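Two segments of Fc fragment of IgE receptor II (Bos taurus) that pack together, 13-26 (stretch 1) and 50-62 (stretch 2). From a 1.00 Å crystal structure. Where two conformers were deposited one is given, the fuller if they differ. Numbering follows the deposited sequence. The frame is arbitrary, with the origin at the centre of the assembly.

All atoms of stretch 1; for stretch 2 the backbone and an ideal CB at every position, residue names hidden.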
# COMPACT_ATOMS: atom_id res chain seq x y z
N TRP A 13 6.12 9.23 -11.60
CA TRP A 13 4.91 9.02 -10.83
C TRP A 13 3.68 9.21 -11.72
O TRP A 13 3.75 9.84 -12.78
CB TRP A 13 4.86 9.99 -9.66
CG TRP A 13 5.91 9.78 -8.60
CD1 TRP A 13 7.26 9.89 -8.75
CD2 TRP A 13 5.68 9.47 -7.22
NE1 TRP A 13 7.89 9.66 -7.55
CE2 TRP A 13 6.94 9.40 -6.60
CE3 TRP A 13 4.53 9.23 -6.46
CZ2 TRP A 13 7.07 9.10 -5.24
CZ3 TRP A 13 4.66 8.93 -5.12
CH2 TRP A 13 5.93 8.87 -4.52
N ILE A 14 2.54 8.68 -11.26
CA ILE A 14 1.30 8.62 -12.04
C ILE A 14 0.20 9.36 -11.28
O ILE A 14 -0.04 9.08 -10.10
CB ILE A 14 0.88 7.15 -12.26
CG1 ILE A 14 2.02 6.32 -12.88
CG2 ILE A 14 -0.38 7.08 -13.12
CD1 ILE A 14 2.47 6.78 -14.26
N TYR A 15 -0.48 10.28 -11.97
CA TYR A 15 -1.52 11.10 -11.36
C TYR A 15 -2.88 10.41 -11.34
O TYR A 15 -3.32 9.84 -12.34
CB TYR A 15 -1.65 12.43 -12.13
CG TYR A 15 -2.83 13.21 -11.60
CD1 TYR A 15 -2.75 13.87 -10.38
CD2 TYR A 15 -4.05 13.24 -12.27
CE1 TYR A 15 -3.82 14.53 -9.85
CE2 TYR A 15 -5.14 13.91 -11.75
CZ TYR A 15 -5.01 14.56 -10.54
OH TYR A 15 -6.08 15.22 -9.98
N PHE A 16 -3.57 10.50 -10.20
CA PHE A 16 -4.98 10.11 -10.12
C PHE A 16 -5.64 10.87 -8.98
O PHE A 16 -5.18 10.79 -7.83
CB PHE A 16 -5.14 8.60 -9.90
CG PHE A 16 -6.58 8.17 -9.79
CD1 PHE A 16 -7.35 8.00 -10.93
CD2 PHE A 16 -7.16 7.93 -8.56
CE1 PHE A 16 -8.67 7.61 -10.84
CE2 PHE A 16 -8.49 7.54 -8.46
CZ PHE A 16 -9.24 7.38 -9.61
N GLN A 17 -6.72 11.59 -9.29
CA GLN A 17 -7.59 12.23 -8.29
C GLN A 17 -6.83 12.83 -7.11
O GLN A 17 -6.96 12.37 -5.97
CB GLN A 17 -8.69 11.27 -7.84
CG GLN A 17 -9.63 10.90 -8.97
CD GLN A 17 -10.85 10.13 -8.51
OE1 GLN A 17 -10.98 9.78 -7.33
NE2 GLN A 17 -11.75 9.85 -9.44
N LYS A 18 -6.07 13.88 -7.38
CA LYS A 18 -5.42 14.74 -6.40
C LYS A 18 -4.16 14.11 -5.82
O LYS A 18 -3.51 14.75 -4.98
CB LYS A 18 -6.33 15.14 -5.23
CG LYS A 18 -7.70 15.59 -5.66
CD LYS A 18 -8.65 15.45 -4.51
CE LYS A 18 -9.85 16.33 -4.70
NZ LYS A 18 -10.83 15.84 -5.70
N LYS A 19 -3.79 12.90 -6.23
CA LYS A 19 -2.64 12.22 -5.69
C LYS A 19 -1.75 11.72 -6.82
O LYS A 19 -2.15 11.66 -7.99
CB LYS A 19 -3.07 11.06 -4.76
CG LYS A 19 -3.68 11.57 -3.45
CD LYS A 19 -4.25 10.45 -2.57
CE LYS A 19 -3.18 9.45 -2.14
NZ LYS A 19 -3.72 8.45 -1.18
N CYS A 20 -0.53 11.37 -6.44
CA CYS A 20 0.47 10.80 -7.32
C CYS A 20 0.90 9.46 -6.75
O CYS A 20 1.03 9.32 -5.53
CB CYS A 20 1.70 11.71 -7.37
SG CYS A 20 1.33 13.38 -7.95
N TYR A 21 1.16 8.50 -7.64
CA TYR A 21 1.43 7.13 -7.24
C TYR A 21 2.70 6.62 -7.90
O TYR A 21 2.97 6.90 -9.08
CB TYR A 21 0.23 6.22 -7.60
CG TYR A 21 -1.05 6.67 -6.94
CD1 TYR A 21 -1.83 7.67 -7.50
CD2 TYR A 21 -1.47 6.11 -5.74
CE1 TYR A 21 -3.00 8.10 -6.88
CE2 TYR A 21 -2.65 6.52 -5.12
CZ TYR A 21 -3.41 7.52 -5.70
OH TYR A 21 -4.59 7.95 -5.14
N TYR A 22 3.46 5.85 -7.14
CA TYR A 22 4.72 5.26 -7.60
C TYR A 22 4.58 3.75 -7.52
O TYR A 22 4.34 3.20 -6.43
CB TYR A 22 5.88 5.71 -6.72
CG TYR A 22 7.22 5.39 -7.32
CD1 TYR A 22 7.90 4.22 -7.01
CD2 TYR A 22 7.80 6.25 -8.22
CE1 TYR A 22 9.14 3.93 -7.58
CE2 TYR A 22 9.03 5.99 -8.79
CZ TYR A 22 9.69 4.84 -8.47
OH TYR A 22 10.91 4.60 -9.07
N PHE A 23 4.71 3.08 -8.65
CA PHE A 23 4.60 1.62 -8.72
C PHE A 23 6.01 1.04 -8.65
O PHE A 23 6.66 0.80 -9.67
CB PHE A 23 3.83 1.18 -9.96
CG PHE A 23 2.39 1.62 -9.94
CD1 PHE A 23 1.43 0.82 -9.35
CD2 PHE A 23 2.02 2.86 -10.43
CE1 PHE A 23 0.11 1.24 -9.27
CE2 PHE A 23 0.70 3.28 -10.36
CZ PHE A 23 -0.25 2.46 -9.77
N GLY A 24 6.48 0.86 -7.42
CA GLY A 24 7.82 0.36 -7.20
C GLY A 24 7.95 -1.12 -7.51
O GLY A 24 7.01 -1.90 -7.32
N GLU A 25 9.13 -1.50 -7.96
CA GLU A 25 9.43 -2.87 -8.32
C GLU A 25 10.79 -3.22 -7.76
O GLU A 25 11.72 -2.40 -7.79
CB GLU A 25 9.40 -3.05 -9.84
CG GLU A 25 9.20 -4.47 -10.32
CD GLU A 25 10.43 -5.35 -10.21
OE1 GLU A 25 11.54 -4.87 -10.51
OE2 GLU A 25 10.25 -6.55 -9.86
N GLY A 26 10.92 -4.47 -7.30
CA GLY A 26 12.14 -4.98 -6.72
C GLY A 26 11.88 -5.50 -5.32
O GLY A 26 11.15 -4.87 -4.55
N UNK A 50 -13.46 3.49 -3.20
CA UNK A 50 -13.47 2.47 -4.24
C UNK A 50 -12.83 2.95 -5.54
O UNK A 50 -12.25 2.14 -6.27
CB UNK A 50 -14.91 2.02 -4.51
N UNK A 51 -12.93 4.24 -5.86
CA UNK A 51 -12.34 4.75 -7.09
C UNK A 51 -10.81 4.69 -7.01
O UNK A 51 -10.14 4.31 -7.99
CB UNK A 51 -12.81 6.18 -7.35
N UNK A 52 -10.25 5.05 -5.86
CA UNK A 52 -8.81 4.95 -5.66
C UNK A 52 -8.37 3.49 -5.71
O UNK A 52 -7.36 3.14 -6.34
CB UNK A 52 -8.41 5.59 -4.33
N UNK A 53 -9.12 2.61 -5.03
CA UNK A 53 -8.79 1.19 -5.11
C UNK A 53 -8.83 0.69 -6.55
O UNK A 53 -7.97 -0.09 -6.96
CB UNK A 53 -9.75 0.37 -4.25
N UNK A 54 -9.83 1.10 -7.33
CA UNK A 54 -9.95 0.64 -8.71
C UNK A 54 -8.71 1.04 -9.52
O UNK A 54 -8.18 0.24 -10.31
CB UNK A 54 -11.22 1.21 -9.35
N UNK A 55 -8.24 2.28 -9.33
CA UNK A 55 -7.03 2.73 -10.01
C UNK A 55 -5.87 1.79 -9.71
O UNK A 55 -5.11 1.41 -10.60
CB UNK A 55 -6.68 4.16 -9.59
N UNK A 56 -5.72 1.42 -8.43
CA UNK A 56 -4.63 0.55 -7.99
C UNK A 56 -4.82 -0.89 -8.46
O UNK A 56 -3.87 -1.51 -8.94
CB UNK A 56 -4.51 0.58 -6.46
N UNK A 57 -6.02 -1.45 -8.30
CA UNK A 57 -6.29 -2.82 -8.72
C UNK A 57 -5.92 -3.02 -10.18
O UNK A 57 -5.29 -4.02 -10.55
CB UNK A 57 -7.76 -3.17 -8.50
N UNK A 58 -6.31 -2.08 -11.03
CA UNK A 58 -6.07 -2.24 -12.45
C UNK A 58 -4.59 -2.25 -12.80
O UNK A 58 -4.23 -2.83 -13.83
CB UNK A 58 -6.78 -1.12 -13.22
N UNK A 59 -3.75 -1.65 -11.96
CA UNK A 59 -2.33 -1.44 -12.21
C UNK A 59 -1.42 -2.27 -11.32
O UNK A 59 -0.18 -2.14 -11.40
CB UNK A 59 -1.99 0.04 -12.03
N UNK A 60 -1.99 -3.11 -10.47
CA UNK A 60 -1.24 -3.80 -9.43
C UNK A 60 -0.34 -4.89 -10.01
O UNK A 60 -0.66 -5.54 -11.01
CB UNK A 60 -2.20 -4.41 -8.40
N UNK A 61 0.76 -5.13 -9.30
CA UNK A 61 1.68 -6.20 -9.64
C UNK A 61 1.02 -7.55 -9.35
O UNK A 61 0.52 -7.78 -8.24
CB UNK A 61 2.99 -6.06 -8.86
N UNK A 62 1.00 -8.45 -10.34
CA UNK A 62 0.30 -9.72 -10.20
C UNK A 62 0.95 -10.66 -9.20
O UNK A 62 0.31 -11.65 -8.81
CB UNK A 62 0.21 -10.41 -11.56

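Stretch 1 is a hairpin, strands 14-16 and 19-25 joined by a type I' turn from Phe16 to Lys19, and stretch 2, a helix followed by a short loop, packs against it, the helix axis at 28° to the second strand.

Position 50 is out of reach of the hairpin, so stretch 1 sets no preference. Its phi of -65° is compatible with proline, and Pro50 is the residue found.

At position 51 CA-to-CB points toward the hairpin, and the ideal CB lies 4.0 Å from Gln17 OE1 and 4.4 Å from Phe16 CZ. A long polar side chain with its first carbon beside these atoms and its end in solvent would fit, as would a small one. The residue is Glu51. Its end leads away, and a water whose O lies 2.8 Å from Glu51 OE1 donates to it and, weakly, to Gln17 OE1, 3.4 Å from the same water O.

Position 52 points sideways, yet Tyr21 OH is 4.6 Å from the ideal CB and the ammonium group of Lys19 lies beyond. A hydroxyl and a positive charge together favour an acidic side chain, and the remote amine favours a long one; glutamine could satisfy the hydroxyl but not the charge. Glu52, extended with chi1 and chi2 both t, brings OE2 to 2.8 Å from Lys19 NZ in a salt bridge and to 2.6 Å from Tyr21 OH, which donates to it. A water bridges Glu52 OE1 and Lys19 NZ.

Position 53 points away and 54 sideways, neither with a stretch 1 atom within 5.5 Å of the ideal CB, and many side chains would do. They are Gln53 and Asp54.

Position 55 points toward the hairpin, its ideal CB 3.9 Å from Phe16 CD2, with Ile14, Tyr21 and Phe23 lining the space ahead. A large apolar group is called for, aromatic or perhaps leucine or methionine. Phe55 has the largest contact area of the stretch. Its ring is nearly parallel to that of Phe16 but slid apart, so that each CB sits over the other's ring: Phe55 CB is 3.8 Å from the Phe16 ring centroid. Phe55 CE1 lies over one face of Tyr21, 3.5 Å from its CD1, and Ile14 CG2 meets the Phe55 edge at CZ (3.8 Å).

Position 56 points sideways, and a branched or flexible apolar chain could still reach Tyr21 and Phe23. Leu56 does so, with CD2 4.0 Å from Tyr21 CD2.

Position 57 is out of reach and 58 points sideways with no stretch 1 atom near its ideal CB, so polar side chains of any size suit. Thr57 OG1 accepts from Gln53 NE2 (2.9 Å), and Lys58 NZ forms a salt bridge with Asp54 OD2 (2.9 Å).

At position 59 CA-to-CB points toward the hairpin, the ideal CB 3.7 Å from Phe23 CE1; an aliphatic stem suits it, with any polar end free to go elsewhere. Arg59 returns NH1 to Phe55 O (3.0 Å).

Position 60 points away, so stretch 1 favours neither small nor larger residues; it is Ala60.

Position 61 points toward stretch 1 across a gap, where a polar group could work through water. Asn61 ND2 donates to two waters, which in turn donate to Gly24 O and Glu25 OE2.

Position 62 is out of reach, so stretch 1 sets no preference; it is Trp62.

Stretch 2 (50-62) PEEQDFLTKRANW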
# COMPACT_ATOMS: atom_id res chain seq x y z
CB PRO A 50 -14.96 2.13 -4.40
CG PRO A 50 -15.69 3.33 -3.88
CD PRO A 50 -14.82 3.86 -2.75
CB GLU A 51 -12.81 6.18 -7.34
CG GLU A 51 -14.32 6.31 -7.59
CD GLU A 51 -15.20 6.29 -6.34
OE1 GLU A 51 -14.68 6.41 -5.20
OE2 GLU A 51 -16.43 6.14 -6.50
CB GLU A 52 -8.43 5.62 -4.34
CG GLU A 52 -6.95 5.65 -4.07
CD GLU A 52 -6.57 6.51 -2.87
OE1 GLU A 52 -7.39 6.64 -1.92
OE2 GLU A 52 -5.44 7.05 -2.89
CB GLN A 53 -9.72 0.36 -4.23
CG GLN A 53 -9.40 -1.13 -4.28
CD GLN A 53 -8.03 -1.45 -3.71
OE1 GLN A 53 -7.76 -1.16 -2.55
NE2 GLN A 53 -7.18 -2.07 -4.51
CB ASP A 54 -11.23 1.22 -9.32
CG ASP A 54 -11.35 1.02 -10.82
OD1 ASP A 54 -11.59 -0.13 -11.24
OD2 ASP A 54 -11.24 2.00 -11.60
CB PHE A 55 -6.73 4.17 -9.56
CG PHE A 55 -5.36 4.67 -9.95
CD1 PHE A 55 -4.30 4.58 -9.06
CD2 PHE A 55 -5.11 5.22 -11.20
CE1 PHE A 55 -3.04 5.02 -9.40
CE2 PHE A 55 -3.84 5.66 -11.55
CZ PHE A 55 -2.81 5.56 -10.64
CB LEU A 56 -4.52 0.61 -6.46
CG LEU A 56 -4.10 1.99 -5.92
CD1 LEU A 56 -4.25 2.01 -4.41
CD2 LEU A 56 -2.69 2.36 -6.34
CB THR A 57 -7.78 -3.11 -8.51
OG1 THR A 57 -8.01 -3.20 -7.10
CG2 THR A 57 -8.22 -4.41 -9.20
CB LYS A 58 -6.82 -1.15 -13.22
CG LYS A 58 -8.33 -1.34 -13.15
CD LYS A 58 -9.11 -0.32 -13.97
CE LYS A 58 -8.74 1.10 -13.59
NZ LYS A 58 -9.77 2.09 -14.05
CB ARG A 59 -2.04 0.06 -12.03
CG ARG A 59 -2.70 0.91 -13.10
CD ARG A 59 -2.69 2.38 -12.74
NE ARG A 59 -3.25 3.22 -13.79
CZ ARG A 59 -4.55 3.40 -14.01
NH1 ARG A 59 -5.47 2.77 -13.28
NH2 ARG A 59 -4.93 4.21 -14.99
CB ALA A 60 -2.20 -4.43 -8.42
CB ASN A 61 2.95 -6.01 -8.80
CG ASN A 61 4.09 -6.91 -9.24
OD1 ASN A 61 3.91 -8.12 -9.40
ND2 ASN A 61 5.27 -6.33 -9.41
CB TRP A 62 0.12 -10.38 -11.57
CG TRP A 62 -0.81 -9.60 -12.47
CD1 TRP A 62 -1.57 -8.52 -12.13
CD2 TRP A 62 -1.07 -9.85 -13.85
NE1 TRP A 62 -2.28 -8.08 -13.21
CE2 TRP A 62 -2.00 -8.88 -14.28
CE3 TRP A 62 -0.59 -10.78 -14.79
CZ2 TRP A 62 -2.47 -8.82 -15.60
CZ3 TRP A 62 -1.03 -10.71 -16.09
CH2 TRP A 62 -1.96 -9.73 -16.49
O HOH W 1 -13.32 8.87 -5.08
O HOH W 2 -6.84 9.08 -0.56
O HOH W 3 5.55 -3.36 -9.14
O HOH W 4 7.79 -7.68 -10.34
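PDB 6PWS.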